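Local coordinates for imidazoleglycerol-phosphate dehydratase (Pyrococcus furiosus, PDB 5DNX), which catalyses the dehydration of D-erythro-1-(imidazol-4-yl)glycerol 3-phosphate to 3-(imidazol-4-yl)-2-oxopropyl phosphate, the sixth step of L-histidine biosynthesis, at residues A[105-110]-A[142-147]. Residues are numbered along the deposited sequence; the frame is centred on the assembly and turned at random.
Sequences VNIKDA and ENAHHI. With MN (manganese (II) ion), chain E; MN (manganese (II) ion), chain D; 5LD ([(2R)-2-hydroxy-3-(1H-1,2,4-triazol-1-yl)propyl]phosphonic acid), chain F.
Two consecutive amides grip one carbonyl: Glu142 O accepts from Lys108 N in its plane, on a lone pair, and from Asp109 N (2.9 Å, 174° at the hydrogen), which lies 36° above that plane. Ala144 N returns a bond to Asp109 O at 3.0 Å, so a single bridge joins Asp109 and Asn143. Tight packing lies on the side of Ile107, Ala144 and Ile147, where Ile107 CG2 meets Ala144 CB at 3.5 Å; that branch stands anti to the backbone N because CG1 takes chi1 -66°. Ile147 extends the apolar seam, its CG2 4.0 Å from Val105 CG1.

The solvent side is looser: exposed Lys108 runs alongside Glu142, but their charged ends do not meet, Lys108 NZ staying 4.8 Å from Glu142 OE1. With an alanine at Glu142, the Lys108 methylenes would probably lose their cover and the ammonium a nearby opposite charge.

On the inner side, buried Asp109 OD2 forms a salt bridge with Lys120 of a second subunit; a water links it to Asn143, whose side chain also meets Ser117 of that subunit. Asn143 OD1 caps His146 N at the start of helix 144-162, whose His145 and His146 each bind a manganese also coordinated by the bound triazole phosphonate. The contact thus ties the loop between strand 100-104 and helix 116-130 to this metal-bearing helix start, with Val116 beside Val105 and Ile107, and Gln138 of strand 133-140 touching Val105 and Ile147.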
loop_
_atom_site.group_PDB
_atom_site.type_symbol
_atom_site.label_atom_id
_atom_site.label_comp_id
_atom_site.label_asym_id
_atom_site.label_seq_id
_atom_site.Cartn_x
_atom_site.Cartn_y
_atom_site.Cartn_z
ATOM N N VAL A 105 -13.206 8.703 -25.277
ATOM C CA VAL A 105 -14.052 9.634 -24.550
ATOM C C VAL A 105 -14.269 9.125 -23.139
ATOM O O VAL A 105 -14.023 7.967 -22.837
ATOM C CB VAL A 105 -15.413 9.931 -25.253
ATOM C CG1 VAL A 105 -15.155 10.568 -26.612
ATOM C CG2 VAL A 105 -16.301 8.692 -25.371
ATOM N N ASN A 106 -14.762 10.005 -22.298
ATOM C CA ASN A 106 -14.986 9.705 -20.881
ATOM C C ASN A 106 -16.215 10.475 -20.433
ATOM O O ASN A 106 -16.125 11.648 -20.057
ATOM C CB ASN A 106 -13.755 10.096 -20.057
ATOM C CG ASN A 106 -13.826 9.599 -18.610
ATOM O OD1 ASN A 106 -14.853 9.142 -18.139
ATOM N ND2 ASN A 106 -12.717 9.687 -17.912
ATOM N N ILE A 107 -17.364 9.823 -20.510
ATOM C CA ILE A 107 -18.616 10.474 -20.176
ATOM C C ILE A 107 -18.902 10.275 -18.702
ATOM O O ILE A 107 -19.060 9.145 -18.262
ATOM C CB ILE A 107 -19.772 9.919 -21.017
ATOM C CG1 ILE A 107 -19.553 10.284 -22.493
ATOM C CG2 ILE A 107 -21.111 10.461 -20.503
ATOM C CD1 ILE A 107 -20.565 9.661 -23.434
ATOM N N LYS A 108 -19.006 11.366 -17.960
ATOM C CA LYS A 108 -19.282 11.316 -16.524
ATOM C C LYS A 108 -20.781 11.435 -16.260
ATOM O O LYS A 108 -21.320 10.693 -15.476
ATOM C CB LYS A 108 -18.525 12.428 -15.798
ATOM C CG LYS A 108 -18.615 12.392 -14.281
ATOM C CD LYS A 108 -17.730 13.474 -13.674
ATOM C CE LYS A 108 -17.404 13.212 -12.214
ATOM N NZ LYS A 108 -18.611 13.313 -11.353
ATOM N N ASP A 109 -21.437 12.385 -16.921
ATOM C CA ASP A 109 -22.884 12.623 -16.785
ATOM C C ASP A 109 -23.600 12.101 -18.028
ATOM O O ASP A 109 -23.653 12.764 -19.083
ATOM C CB ASP A 109 -23.153 14.117 -16.599
ATOM C CG ASP A 109 -22.491 14.682 -15.327
ATOM O OD1 ASP A 109 -22.319 13.929 -14.343
ATOM O OD2 ASP A 109 -22.146 15.893 -15.320
ATOM N N ALA A 110 -24.146 10.901 -17.894
ATOM C CA ALA A 110 -24.838 10.224 -18.993
ATOM C C ALA A 110 -26.131 10.945 -19.345
ATOM O O ALA A 110 -26.733 11.629 -18.496
ATOM C CB ALA A 110 -25.136 8.778 -18.612
ATOM N N GLU A 142 -17.461 16.456 -19.201
ATOM C CA GLU A 142 -18.272 15.526 -18.400
ATOM C C GLU A 142 -19.605 15.148 -19.029
ATOM O O GLU A 142 -20.077 14.029 -18.863
ATOM C CB GLU A 142 -18.482 16.159 -17.014
ATOM C CG GLU A 142 -17.127 16.453 -16.332
ATOM C CD GLU A 142 -17.202 16.634 -14.836
ATOM O OE1 GLU A 142 -18.265 17.035 -14.346
ATOM O OE2 GLU A 142 -16.192 16.373 -14.148
ATOM N N ASN A 143 -20.234 16.098 -19.713
ATOM C CA ASN A 143 -21.592 15.917 -20.202
ATOM C C ASN A 143 -21.680 15.131 -21.494
ATOM O O ASN A 143 -21.065 15.500 -22.480
ATOM C CB ASN A 143 -22.225 17.293 -20.421
ATOM C CG ASN A 143 -23.679 17.197 -20.800
ATOM O OD1 ASN A 143 -24.002 16.994 -21.954
ATOM N ND2 ASN A 143 -24.564 17.305 -19.813
ATOM N N ALA A 144 -22.499 14.084 -21.508
ATOM C CA ALA A 144 -22.600 13.195 -22.662
ATOM C C ALA A 144 -22.966 13.925 -23.960
ATOM O O ALA A 144 -22.362 13.692 -25.004
ATOM C CB ALA A 144 -23.624 12.101 -22.392
ATOM N N HIS A 145 -23.990 14.768 -23.891
ATOM C CA HIS A 145 -24.487 15.484 -25.075
ATOM C C HIS A 145 -23.405 16.441 -25.581
ATOM O O HIS A 145 -23.142 16.495 -26.784
ATOM C CB HIS A 145 -25.754 16.213 -24.672
ATOM C CG HIS A 145 -26.513 16.880 -25.776
ATOM N ND1 HIS A 145 -27.889 16.857 -25.798
ATOM C CD2 HIS A 145 -26.132 17.691 -26.790
ATOM C CE1 HIS A 145 -28.330 17.604 -26.796
ATOM N NE2 HIS A 145 -27.282 18.113 -27.417
ATOM N N HIS A 146 -22.778 17.191 -24.676
ATOM C CA HIS A 146 -21.716 18.125 -25.099
ATOM C C HIS A 146 -20.529 17.405 -25.740
ATOM O O HIS A 146 -19.989 17.844 -26.753
ATOM C CB HIS A 146 -21.246 18.952 -23.931
ATOM C CG HIS A 146 -22.300 19.849 -23.353
ATOM N ND1 HIS A 146 -22.195 20.356 -22.081
ATOM C CD2 HIS A 146 -23.504 20.256 -23.821
ATOM C CE1 HIS A 146 -23.254 21.099 -21.808
ATOM N NE2 HIS A 146 -24.072 21.040 -22.836
ATOM N N ILE A 147 -20.158 16.259 -25.162
ATOM C CA ILE A 147 -19.042 15.480 -25.682
ATOM C C ILE A 147 -19.354 14.913 -27.066
ATOM O O ILE A 147 -18.549 15.058 -28.010
ATOM C CB ILE A 147 -18.621 14.345 -24.702
ATOM C CG1 ILE A 147 -18.020 14.942 -23.415
ATOM C CG2 ILE A 147 -17.635 13.416 -25.366
ATOM C CD1 ILE A 147 -17.924 13.992 -22.219
HETATM MN MN MN E . -27.472 19.868 -28.874
HETATM MN MN MN D . -26.098 22.147 -22.900
HETATM O O10 5LD F . -23.940 24.797 -29.784
HETATM P P9 5LD F . -25.230 25.346 -30.409
HETATM O O11 5LD F . -25.914 26.304 -29.462
HETATM O O12 5LD F . -25.007 25.942 -31.771
HETATM C C8 5LD F . -26.351 23.941 -30.702
HETATM C C7 5LD F . -26.510 22.895 -29.589
HETATM O O13 5LD F . -27.282 21.783 -30.090
HETATM C C6 5LD F . -27.254 23.445 -28.376
HETATM N N2 5LD F . -26.964 22.690 -27.152
HETATM N N1 5LD F . -27.062 21.301 -27.170
HETATM C C5 5LD F . -26.743 20.933 -25.927
HETATM N N4 5LD F . -26.468 22.016 -25.159
HETATM C C3 5LD F . -26.643 23.110 -25.947
HETATM O O HOH W 1 -23.312 17.749 -17.182
HETATM O O HOH W 2 -25.160 24.145 -23.312
#